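Local coordinates for protein uncharacterized N-acetyltransferase D2E76_00625 (Mycobacteroides abscessus, PDB 6YCA) that probably transfers acetyl groups from acetyl coenzyme A to amines as a GCN5-related N-acetyltransferase of the Eis type, though it cannot modify aminoglycosides, at residues Arg27-Arg32 / Gly64-Ala69; Leu86-Gly91 / Leu319-Tyr324; Gly229-Arg234 / Arg263-His268; Val331-Asp336 / His358-Ser363. One frame throughout, in Å; residues are numbered along the deposited sequence.

Contact 1. Residues Arg27-Arg32 / Gly64-Ala69; sequences RFLQSR and GRYLGA. With SO4 (sulfate ion), chain H.
Two short strands meet here antiparallel, and their backbones supply the first shell. Arg27 and Gly68 form a hydrogen-bonded pair: Gly68 N gives its hydrogen to Arg27 O at 2.8 Å, and Arg27 N returns a longer bond to Gly68 O at 3.2 Å, both lying in the plane of the accepting carbonyl. Past the non-hydrogen-bonded pair Phe28 and Leu67, Leu29 N approaches Tyr66 O almost along its C=O axis, at 2.8 Å.

The side chains of Phe28 and Leu29, and of Tyr66 and Leu67, divide between two packing layers. Phe28, its CG beside the backbone N (chi1 -84°), swings its ring across Leu67, whose CD2 sits over the ring centre, 3.7 Å from the centroid and only 2° off the normal. The same ring presents its edge to the Arg65 carbonyl carbon. In the other layer Leu29 and Tyr66 run side by side, and Leu29 CD1 rests on the tyrosine face, nearest CD1 of that ring at 3.7 Å. Leu29 CD2 turns instead to Gly68 CA, at 3.8 Å.

Phe28 N, facing away from the partner strand, binds O2 of a sulfate ion, probably from the crystallisation liquor, at 2.7 Å, and Arg120 holds the same ion. Arg27, its chain extended from CG to NE, ends in a salt bridge with Glu34, while the hydroxyl of Ser31 caps helix 32-46.

Within the GNAT fold, 25-28 is an edge strand, paired with 67-70. Helix 113-127 packs on the Phe28 and Leu67 layer, helix 32-46 on Leu29 and Tyr66, and strand 75-87 continues the sheet beyond 67-70.

Contact 2. Residues Leu86-Gly91 / Leu319-Tyr324; sequences LTVPGG and LAARTY
Pro89 contributes most to this contact, by setting CG over one face of the guanidinium of Arg322. CG stands above the centre of that flat group, 3.9 Å from Arg322 CZ, and CB covers the NE and NH2 side. The arginine is held in this pose by its own chain: after a crowded first torsion (chi1 72°) it bends at chi3 (-74°), so that NE and NH2 both grip Thr323 O side-on, with NE at 2.9 Å from that oxygen and the acceptor close to the guanidinium plane. NH2 has a second acceptor in Phe403 O, which further fixes the rotation of the group.

The carbonyl of Pro89 carries the single hydrogen bond between the segments, receiving Thr323 N at 3.2 Å from above the carbonyl plane. Thr323 CG2 packs against Gly90 CA, where there is no side chain. Pro89 and Gly90 are the two central residues of a type II beta turn, closed by Gly91 N bonding to Val88 O at 3.0 Å; the positive phi of Gly90 fits the third position of such a turn. Behind the turn, Val88 CG2 meets Ala321 O at 3.7 Å and the base of Arg322.

The hairpin turn between strands 75-87 and 93-104 of the GNAT sheet thus meets the segment leading out of helix 315-321, in the sterol-carrier-like region. Helix 366-373 brings Tyr373 against both Val88 and Arg322, and Val94 of strand 93-104 touches Val88 and Ala321.

Contact 3. Residues Gly229-Arg234 / Arg263-His268; sequences GYVRYR and RALVGH
Tyr233 and His268 meet tip to tip, their side chains crossing at about a right angle. Tyr233 OH and His268 NE2 are 2.9 Å apart in a nearly straight hydrogen bond. The hydroxyl comes in at the edge of the imidazole, near its plane. The two rings meet rim to rim, with planes turned 44° and centroids 5.7 Å apart, so neither stacks on the other. His268 reaches across because its CG stands anti to the backbone N (chi1 166°), whereas Tyr233 takes the crowded position between N and the carbonyl carbon. Arg44 of a neighbouring subunit also hydrogen-bonds to Tyr233 OH, so that oxygen has two partners, and the nearby positive charge may polarise it.

Further back along the helix, Leu265 and Val231 slide past each other in opposite directions. Leu265 CD2 touches Val231 CG1 at 3.6 Å, while CD1 lies against the strand backbone, 3.3 Å from Tyr230 O, where Gly229 has no side chain to intervene. Tyr230 turns to the other side of the sheet and bonds to Asp253.

Helix and strand axes pass 8.6 Å apart at only 25°, running the same way. Strand 248-256 is antiparallel to 229-235, and helix 259-270 carries the chain from it to the parallel strand 277-284: this is the beta-alpha-beta unit characteristic of GNAT folds, here in the second GNAT domain, with its helix packed on the sheet.

Contact 4. Residues Val331-Asp336 / His358-Ser363; sequences VIEVQD and HTPDIS
Val331 opens the contact with both its backbone groups engaged. Its N bonds to Asp361 OD2 at 3.3 Å, meeting the carboxylate from above its plane; its O accepts two successive amides, Asp361 N at 2.7 Å and in the carbonyl plane, on a lone pair, and Ile362 N at 3.2 Å, nearly along the C=O axis. The side chain, with CG1 anti to the backbone N (chi1 -180°), lays that methyl against Pro360 CA, 3.7 Å away. Ile332 pairs with Ile362 in parallel register, the two side chains lying side by side and touching through their CG2 methyls. This is the one parallel pairing, 330-335 with 362-365, in the mixed five-stranded sheet of the sterol carrier protein domain; helix 395-403 and Trp379 pack on the isoleucine face. Glu333 N bonds to Ile362 O at 2.7 Å. On the face of Glu333 and Ser363, the glutamate side chain, fully extended from a CG anti to N (chi1 -176°), runs alongside Pro360 and puts OE1 3.2 Å from Pro360 CG. That carboxylate makes a weak, long ion pair with Arg345, which also hydrogen-bonds to His358 O.

In the fold
Following the chain from its N terminus, contact 1 closes a loop of 31 residues, largely helical, bringing the edge strand of the first GNAT domain back onto 67-70. The next strand, 75-87, leads directly into contact 2, which spans 227 residues and joins the GNAT sheet to the sterol carrier domain. Contact 3 is nested wholly within that long loop, binding helix to strand in the second GNAT domain, about 28 Å from contact 2 between centres. Contact 4 follows in series, after helix 315-321, closing a short loop in the C-terminal sheet. Its nearest atoms lie about 5 Å from contact 2, without touching. None of the four cross.

Contact 1. Residues Arg27-Arg32 / Gly64-Ala69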
# COMPACT_ATOMS: atom_id res chain seq x y z
N ARG A 27 -25.29 -2.12 -42.83
CA ARG A 27 -26.59 -2.77 -42.93
C ARG A 27 -26.86 -3.60 -41.68
O ARG A 27 -25.95 -3.93 -40.93
CB ARG A 27 -26.70 -3.64 -44.19
CG ARG A 27 -25.59 -4.68 -44.31
CD ARG A 27 -25.88 -5.66 -45.43
NE ARG A 27 -24.75 -6.56 -45.67
CZ ARG A 27 -24.53 -7.68 -44.99
NH1 ARG A 27 -25.35 -8.03 -44.00
NH2 ARG A 27 -23.48 -8.44 -45.28
N PHE A 28 -28.13 -3.94 -41.48
CA PHE A 28 -28.51 -4.79 -40.36
C PHE A 28 -28.11 -6.23 -40.63
O PHE A 28 -28.24 -6.73 -41.76
CB PHE A 28 -30.02 -4.72 -40.14
CG PHE A 28 -30.46 -3.55 -39.32
CD1 PHE A 28 -30.25 -3.54 -37.95
CD2 PHE A 28 -31.08 -2.47 -39.91
CE1 PHE A 28 -30.65 -2.46 -37.18
CE2 PHE A 28 -31.48 -1.38 -39.15
CZ PHE A 28 -31.27 -1.38 -37.79
N LEU A 29 -27.64 -6.91 -39.60
CA LEU A 29 -27.31 -8.32 -39.74
C LEU A 29 -28.59 -9.14 -39.86
O LEU A 29 -29.61 -8.81 -39.24
CB LEU A 29 -26.52 -8.78 -38.53
CG LEU A 29 -25.35 -7.86 -38.19
CD1 LEU A 29 -24.62 -8.37 -36.97
CD2 LEU A 29 -24.42 -7.73 -39.37
N GLN A 30 -28.54 -10.20 -40.66
CA GLN A 30 -29.74 -11.01 -40.90
C GLN A 30 -29.42 -12.50 -41.00
O GLN A 30 -29.98 -13.21 -41.84
CB GLN A 30 -30.58 -10.47 -42.05
CG GLN A 30 -29.91 -10.45 -43.41
CD GLN A 30 -30.69 -9.64 -44.41
OE1 GLN A 30 -31.77 -9.12 -44.10
NE2 GLN A 30 -30.16 -9.51 -45.62
N SER A 31 -28.51 -12.99 -40.15
CA SER A 31 -28.18 -14.41 -40.13
C SER A 31 -27.50 -14.73 -38.81
O SER A 31 -26.91 -13.85 -38.17
CB SER A 31 -27.29 -14.82 -41.30
OG SER A 31 -26.09 -14.07 -41.33
N ARG A 32 -27.59 -16.00 -38.41
CA ARG A 32 -26.90 -16.44 -37.20
C ARG A 32 -25.38 -16.37 -37.35
O ARG A 32 -24.67 -16.10 -36.38
CB ARG A 32 -27.34 -17.85 -36.79
CG ARG A 32 -26.73 -18.99 -37.61
CD ARG A 32 -27.23 -19.00 -39.06
NE ARG A 32 -28.59 -19.52 -39.17
CZ ARG A 32 -29.48 -19.11 -40.06
NH1 ARG A 32 -29.15 -18.16 -40.93
NH2 ARG A 32 -30.69 -19.64 -40.09
N GLY A 64 -32.81 -8.32 -35.20
CA GLY A 64 -33.33 -7.26 -36.03
C GLY A 64 -32.97 -5.87 -35.59
O GLY A 64 -33.60 -4.90 -36.04
N ARG A 65 -31.97 -5.73 -34.73
CA ARG A 65 -31.58 -4.45 -34.18
C ARG A 65 -30.08 -4.28 -34.22
O ARG A 65 -29.55 -3.30 -33.69
CB ARG A 65 -32.06 -4.35 -32.73
CG ARG A 65 -33.54 -4.04 -32.55
CD ARG A 65 -33.85 -3.77 -31.09
NE ARG A 65 -34.96 -2.84 -30.91
CZ ARG A 65 -34.81 -1.54 -30.66
NH1 ARG A 65 -33.60 -1.02 -30.57
NH2 ARG A 65 -35.88 -0.77 -30.51
N TYR A 66 -29.37 -5.21 -34.84
CA TYR A 66 -27.92 -5.23 -34.83
C TYR A 66 -27.43 -4.73 -36.18
O TYR A 66 -27.68 -5.37 -37.22
CB TYR A 66 -27.41 -6.65 -34.55
CG TYR A 66 -26.06 -6.71 -33.89
CD1 TYR A 66 -25.02 -5.89 -34.31
CD2 TYR A 66 -25.83 -7.54 -32.80
CE1 TYR A 66 -23.78 -5.94 -33.70
CE2 TYR A 66 -24.60 -7.59 -32.18
CZ TYR A 66 -23.58 -6.79 -32.63
OH TYR A 66 -22.35 -6.83 -32.02
N LEU A 67 -26.74 -3.60 -36.17
CA LEU A 67 -26.16 -3.03 -37.37
C LEU A 67 -24.73 -3.51 -37.50
O LEU A 67 -24.03 -3.69 -36.50
CB LEU A 67 -26.18 -1.51 -37.29
CG LEU A 67 -27.47 -0.80 -37.66
CD1 LEU A 67 -27.44 0.63 -37.15
CD2 LEU A 67 -27.64 -0.82 -39.17
N GLY A 68 -24.30 -3.73 -38.73
CA GLY A 68 -22.96 -4.19 -39.00
C GLY A 68 -22.27 -3.26 -39.98
O GLY A 68 -22.90 -2.66 -40.85
N ALA A 69 -20.96 -3.16 -39.82
CA ALA A 69 -20.12 -2.36 -40.70
C ALA A 69 -19.24 -3.33 -41.48
O ALA A 69 -18.44 -4.06 -40.89
CB ALA A 69 -19.25 -1.40 -39.89
S SO4 H . -30.52 -2.52 -44.29
O1 SO4 H . -31.90 -2.13 -44.03
O2 SO4 H . -30.07 -3.42 -43.23
O3 SO4 H . -30.43 -3.22 -45.57
O4 SO4 H . -29.67 -1.33 -44.32

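Contact 2. Residues Leu86-Gly91 / Leu319-Tyr324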
# COMPACT_ATOMS: atom_id res chain seq x y z
N LEU A 86 -37.91 3.70 -20.59
CA LEU A 86 -37.17 4.54 -19.65
C LEU A 86 -38.16 5.42 -18.91
O LEU A 86 -39.02 6.05 -19.53
CB LEU A 86 -36.15 5.41 -20.37
CG LEU A 86 -35.06 6.09 -19.54
CD1 LEU A 86 -33.79 6.20 -20.36
CD2 LEU A 86 -35.51 7.46 -19.07
N THR A 87 -38.03 5.46 -17.58
CA THR A 87 -38.92 6.24 -16.73
C THR A 87 -38.42 7.68 -16.64
O THR A 87 -37.32 7.93 -16.14
CB THR A 87 -39.02 5.61 -15.34
OG1 THR A 87 -39.44 4.25 -15.46
CG2 THR A 87 -40.02 6.38 -14.48
N VAL A 88 -39.23 8.62 -17.12
CA VAL A 88 -38.91 10.05 -17.12
C VAL A 88 -39.59 10.70 -15.91
O VAL A 88 -40.48 10.08 -15.30
CB VAL A 88 -39.36 10.70 -18.43
CG1 VAL A 88 -38.70 10.01 -19.61
CG2 VAL A 88 -40.88 10.66 -18.54
N PRO A 89 -39.20 11.92 -15.52
CA PRO A 89 -39.85 12.56 -14.36
C PRO A 89 -41.36 12.60 -14.49
O PRO A 89 -41.91 13.02 -15.51
CB PRO A 89 -39.24 13.97 -14.37
CG PRO A 89 -37.90 13.78 -14.95
CD PRO A 89 -38.04 12.69 -15.99
N GLY A 90 -42.04 12.17 -13.43
CA GLY A 90 -43.47 12.00 -13.44
C GLY A 90 -43.94 10.57 -13.53
O GLY A 90 -45.14 10.31 -13.37
N GLY A 91 -43.03 9.63 -13.79
CA GLY A 91 -43.34 8.22 -13.80
C GLY A 91 -43.64 7.64 -15.16
O GLY A 91 -43.69 6.41 -15.29
N LEU A 319 -39.89 15.95 -24.38
CA LEU A 319 -40.29 17.05 -23.51
C LEU A 319 -41.76 16.97 -23.12
O LEU A 319 -42.15 17.44 -22.05
CB LEU A 319 -40.01 18.38 -24.22
CG LEU A 319 -38.54 18.69 -24.47
CD1 LEU A 319 -38.40 19.94 -25.33
CD2 LEU A 319 -37.80 18.84 -23.15
N ALA A 320 -42.59 16.37 -23.98
CA ALA A 320 -44.01 16.27 -23.68
C ALA A 320 -44.31 15.11 -22.74
O ALA A 320 -45.31 15.15 -22.01
CB ALA A 320 -44.81 16.12 -24.97
N ALA A 321 -43.45 14.09 -22.72
CA ALA A 321 -43.72 12.91 -21.90
C ALA A 321 -43.43 13.11 -20.43
O ALA A 321 -43.94 12.35 -19.60
CB ALA A 321 -42.91 11.72 -22.42
N ARG A 322 -42.61 14.10 -20.08
CA ARG A 322 -42.29 14.40 -18.69
C ARG A 322 -43.20 15.50 -18.16
O ARG A 322 -43.87 16.21 -18.91
CB ARG A 322 -40.82 14.79 -18.50
CG ARG A 322 -40.43 16.16 -19.03
CD ARG A 322 -39.17 16.66 -18.33
NE ARG A 322 -39.43 17.09 -16.96
CZ ARG A 322 -38.50 17.47 -16.10
NH1 ARG A 322 -37.22 17.48 -16.46
NH2 ARG A 322 -38.84 17.85 -14.87
N THR A 323 -43.24 15.60 -16.84
CA THR A 323 -44.03 16.59 -16.13
C THR A 323 -43.17 17.77 -15.66
O THR A 323 -41.95 17.67 -15.55
CB THR A 323 -44.75 15.95 -14.95
OG1 THR A 323 -44.01 16.18 -13.75
CG2 THR A 323 -44.94 14.47 -15.19
N TYR A 324 -43.85 18.89 -15.40
CA TYR A 324 -43.21 20.12 -14.96
C TYR A 324 -44.04 20.73 -13.84
O TYR A 324 -45.14 20.27 -13.53
CB TYR A 324 -43.10 21.12 -16.12
CG TYR A 324 -42.42 20.57 -17.35
CD1 TYR A 324 -41.04 20.61 -17.49
CD2 TYR A 324 -43.17 20.00 -18.37
CE1 TYR A 324 -40.43 20.11 -18.61
CE2 TYR A 324 -42.56 19.50 -19.51
CZ TYR A 324 -41.19 19.55 -19.62
OH TYR A 324 -40.57 19.05 -20.74

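Contact 3. Residues Gly229-Arg234 / Arg263-His268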
# COMPACT_ATOMS: atom_id res chain seq x y z
N GLY A 229 -40.10 -5.08 -2.24
CA GLY A 229 -38.75 -4.97 -2.74
C GLY A 229 -37.90 -6.15 -2.32
O GLY A 229 -38.37 -7.07 -1.65
N TYR A 230 -36.63 -6.10 -2.72
CA TYR A 230 -35.68 -7.15 -2.39
C TYR A 230 -34.27 -6.58 -2.34
O TYR A 230 -34.03 -5.43 -2.71
CB TYR A 230 -35.76 -8.34 -3.37
CG TYR A 230 -35.26 -8.03 -4.77
CD1 TYR A 230 -33.91 -8.11 -5.08
CD2 TYR A 230 -36.15 -7.70 -5.79
CE1 TYR A 230 -33.45 -7.83 -6.35
CE2 TYR A 230 -35.69 -7.43 -7.07
CZ TYR A 230 -34.34 -7.49 -7.35
OH TYR A 230 -33.87 -7.23 -8.62
N VAL A 231 -33.33 -7.41 -1.88
CA VAL A 231 -31.92 -7.02 -1.84
C VAL A 231 -31.06 -8.27 -2.02
O VAL A 231 -31.30 -9.30 -1.39
CB VAL A 231 -31.56 -6.27 -0.54
CG1 VAL A 231 -31.89 -7.10 0.68
CG2 VAL A 231 -30.09 -5.90 -0.54
N ARG A 232 -30.08 -8.17 -2.92
CA ARG A 232 -29.09 -9.22 -3.17
C ARG A 232 -27.74 -8.77 -2.62
O ARG A 232 -27.33 -7.63 -2.86
CB ARG A 232 -28.93 -9.46 -4.66
CG ARG A 232 -29.95 -10.35 -5.31
CD ARG A 232 -29.72 -10.31 -6.81
NE ARG A 232 -28.33 -10.64 -7.15
CZ ARG A 232 -27.96 -11.72 -7.82
NH1 ARG A 232 -28.87 -12.59 -8.24
NH2 ARG A 232 -26.67 -11.92 -8.08
N TYR A 233 -27.06 -9.65 -1.90
CA TYR A 233 -25.74 -9.33 -1.38
C TYR A 233 -24.86 -10.58 -1.35
O TYR A 233 -25.36 -11.70 -1.18
CB TYR A 233 -25.79 -8.64 -0.01
CG TYR A 233 -26.55 -9.38 1.06
CD1 TYR A 233 -27.93 -9.21 1.20
CD2 TYR A 233 -25.90 -10.24 1.94
CE1 TYR A 233 -28.63 -9.88 2.19
CE2 TYR A 233 -26.60 -10.91 2.93
CZ TYR A 233 -27.96 -10.73 3.05
OH TYR A 233 -28.65 -11.40 4.03
N ARG A 234 -23.56 -10.37 -1.49
CA ARG A 234 -22.59 -11.46 -1.58
C ARG A 234 -21.41 -11.20 -0.65
O ARG A 234 -20.89 -10.08 -0.59
CB ARG A 234 -22.07 -11.55 -3.02
CG ARG A 234 -21.66 -12.94 -3.46
CD ARG A 234 -21.38 -12.98 -4.96
NE ARG A 234 -22.61 -12.79 -5.73
CZ ARG A 234 -22.75 -13.08 -7.02
NH1 ARG A 234 -23.91 -12.87 -7.62
NH2 ARG A 234 -21.73 -13.57 -7.71
N ARG A 263 -36.25 1.19 3.92
CA ARG A 263 -35.72 1.16 5.28
C ARG A 263 -35.63 -0.27 5.81
O ARG A 263 -34.64 -0.62 6.46
CB ARG A 263 -36.55 2.05 6.20
CG ARG A 263 -36.44 3.54 5.89
CD ARG A 263 -37.19 4.36 6.91
NE ARG A 263 -38.62 4.09 6.85
CZ ARG A 263 -39.50 4.83 6.18
NH1 ARG A 263 -39.09 5.91 5.52
NH2 ARG A 263 -40.79 4.50 6.18
N ALA A 264 -36.63 -1.10 5.53
CA ALA A 264 -36.60 -2.48 6.01
C ALA A 264 -35.44 -3.24 5.38
O ALA A 264 -34.71 -3.96 6.08
CB ALA A 264 -37.92 -3.17 5.71
N LEU A 265 -35.23 -3.08 4.07
CA LEU A 265 -34.13 -3.78 3.40
C LEU A 265 -32.78 -3.28 3.87
O LEU A 265 -31.87 -4.08 4.13
CB LEU A 265 -34.27 -3.66 1.89
CG LEU A 265 -35.43 -4.47 1.31
CD1 LEU A 265 -35.61 -4.16 -0.16
CD2 LEU A 265 -35.16 -5.95 1.52
N VAL A 266 -32.60 -1.96 3.96
CA VAL A 266 -31.35 -1.42 4.47
C VAL A 266 -31.15 -1.81 5.93
O VAL A 266 -30.04 -2.18 6.34
CB VAL A 266 -31.32 0.11 4.29
CG1 VAL A 266 -30.15 0.72 5.06
CG2 VAL A 266 -31.22 0.46 2.81
N GLY A 267 -32.22 -1.76 6.73
CA GLY A 267 -32.13 -2.17 8.11
C GLY A 267 -31.73 -3.62 8.28
O GLY A 267 -31.01 -3.97 9.22
N HIS A 268 -32.17 -4.49 7.37
CA HIS A 268 -31.75 -5.88 7.41
C HIS A 268 -30.23 -5.99 7.31
O HIS A 268 -29.61 -6.76 8.05
CB HIS A 268 -32.39 -6.67 6.27
CG HIS A 268 -31.75 -8.01 6.04
ND1 HIS A 268 -32.10 -9.13 6.75
CD2 HIS A 268 -30.76 -8.39 5.20
CE1 HIS A 268 -31.37 -10.15 6.35
NE2 HIS A 268 -30.55 -9.73 5.41

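Contact 4. Residues Val331-Asp336 / His358-Ser363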
# COMPACT_ATOMS: atom_id res chain seq x y z
N VAL A 331 -39.34 29.09 -23.58
CA VAL A 331 -39.04 28.68 -24.95
C VAL A 331 -37.57 28.30 -25.04
O VAL A 331 -36.69 29.12 -24.74
CB VAL A 331 -39.39 29.79 -25.96
CG1 VAL A 331 -39.08 29.32 -27.37
CG2 VAL A 331 -40.86 30.17 -25.83
N ILE A 332 -37.31 27.06 -25.44
CA ILE A 332 -35.96 26.52 -25.53
C ILE A 332 -35.62 26.29 -27.00
O ILE A 332 -36.33 25.56 -27.70
CB ILE A 332 -35.83 25.21 -24.73
CG1 ILE A 332 -36.25 25.43 -23.28
CG2 ILE A 332 -34.41 24.69 -24.81
CD1 ILE A 332 -36.22 24.17 -22.44
N GLU A 333 -34.54 26.91 -27.46
CA GLU A 333 -34.04 26.65 -28.81
C GLU A 333 -32.99 25.55 -28.73
O GLU A 333 -31.95 25.72 -28.07
CB GLU A 333 -33.46 27.92 -29.43
CG GLU A 333 -33.01 27.75 -30.88
CD GLU A 333 -32.47 29.03 -31.50
OE1 GLU A 333 -32.63 30.11 -30.90
OE2 GLU A 333 -31.87 28.96 -32.60
N VAL A 334 -33.25 24.43 -29.40
CA VAL A 334 -32.41 23.25 -29.33
C VAL A 334 -31.64 23.12 -30.64
O VAL A 334 -32.21 23.28 -31.73
CB VAL A 334 -33.25 21.99 -29.07
CG1 VAL A 334 -32.35 20.77 -28.93
CG2 VAL A 334 -34.11 22.19 -27.83
N GLN A 335 -30.34 22.84 -30.54
CA GLN A 335 -29.49 22.58 -31.69
C GLN A 335 -29.18 21.10 -31.77
O GLN A 335 -28.73 20.50 -30.79
CB GLN A 335 -28.20 23.39 -31.63
CG GLN A 335 -27.26 23.10 -32.78
CD GLN A 335 -26.17 24.14 -32.93
OE1 GLN A 335 -26.42 25.23 -33.46
NE2 GLN A 335 -24.97 23.82 -32.47
N ASP A 336 -29.41 20.50 -32.94
CA ASP A 336 -29.20 19.08 -33.15
C ASP A 336 -28.66 18.88 -34.55
O ASP A 336 -29.36 19.16 -35.53
CB ASP A 336 -30.51 18.31 -32.96
CG ASP A 336 -30.29 16.83 -32.74
OD1 ASP A 336 -29.28 16.29 -33.24
OD2 ASP A 336 -31.13 16.20 -32.05
N HIS A 358 -41.53 31.93 -31.34
CA HIS A 358 -41.25 33.05 -30.45
C HIS A 358 -39.76 33.10 -30.14
O HIS A 358 -39.05 32.09 -30.24
CB HIS A 358 -42.01 32.90 -29.13
CG HIS A 358 -43.50 32.83 -29.28
ND1 HIS A 358 -44.33 32.46 -28.24
CD2 HIS A 358 -44.31 33.07 -30.34
CE1 HIS A 358 -45.59 32.48 -28.65
NE2 HIS A 358 -45.60 32.84 -29.92
N THR A 359 -39.27 34.28 -29.80
CA THR A 359 -37.87 34.42 -29.46
C THR A 359 -37.57 33.52 -28.27
O THR A 359 -38.34 33.52 -27.29
CB THR A 359 -37.57 35.87 -29.10
OG1 THR A 359 -37.96 36.72 -30.19
CG2 THR A 359 -36.08 36.06 -28.84
N PRO A 360 -36.51 32.72 -28.31
CA PRO A 360 -36.27 31.75 -27.24
C PRO A 360 -35.76 32.41 -25.97
O PRO A 360 -35.16 33.48 -25.98
CB PRO A 360 -35.21 30.83 -27.84
CG PRO A 360 -34.47 31.70 -28.80
CD PRO A 360 -35.50 32.63 -29.38
N ASP A 361 -36.02 31.73 -24.86
CA ASP A 361 -35.45 32.11 -23.57
C ASP A 361 -34.12 31.43 -23.31
O ASP A 361 -33.32 31.94 -22.52
CB ASP A 361 -36.42 31.76 -22.44
CG ASP A 361 -37.68 32.60 -22.46
OD1 ASP A 361 -37.57 33.82 -22.66
OD2 ASP A 361 -38.77 32.03 -22.28
N ILE A 362 -33.87 30.28 -23.93
CA ILE A 362 -32.68 29.48 -23.65
C ILE A 362 -32.24 28.79 -24.94
O ILE A 362 -33.07 28.32 -25.72
CB ILE A 362 -32.98 28.46 -22.53
CG1 ILE A 362 -32.94 29.14 -21.17
CG2 ILE A 362 -32.01 27.29 -22.56
CD1 ILE A 362 -33.33 28.24 -20.07
N SER A 363 -30.93 28.73 -25.16
CA SER A 363 -30.34 28.00 -26.28
C SER A 363 -29.40 26.95 -25.72
O SER A 363 -28.59 27.24 -24.84
CB SER A 363 -29.58 28.94 -27.22
OG SER A 363 -30.46 29.79 -27.94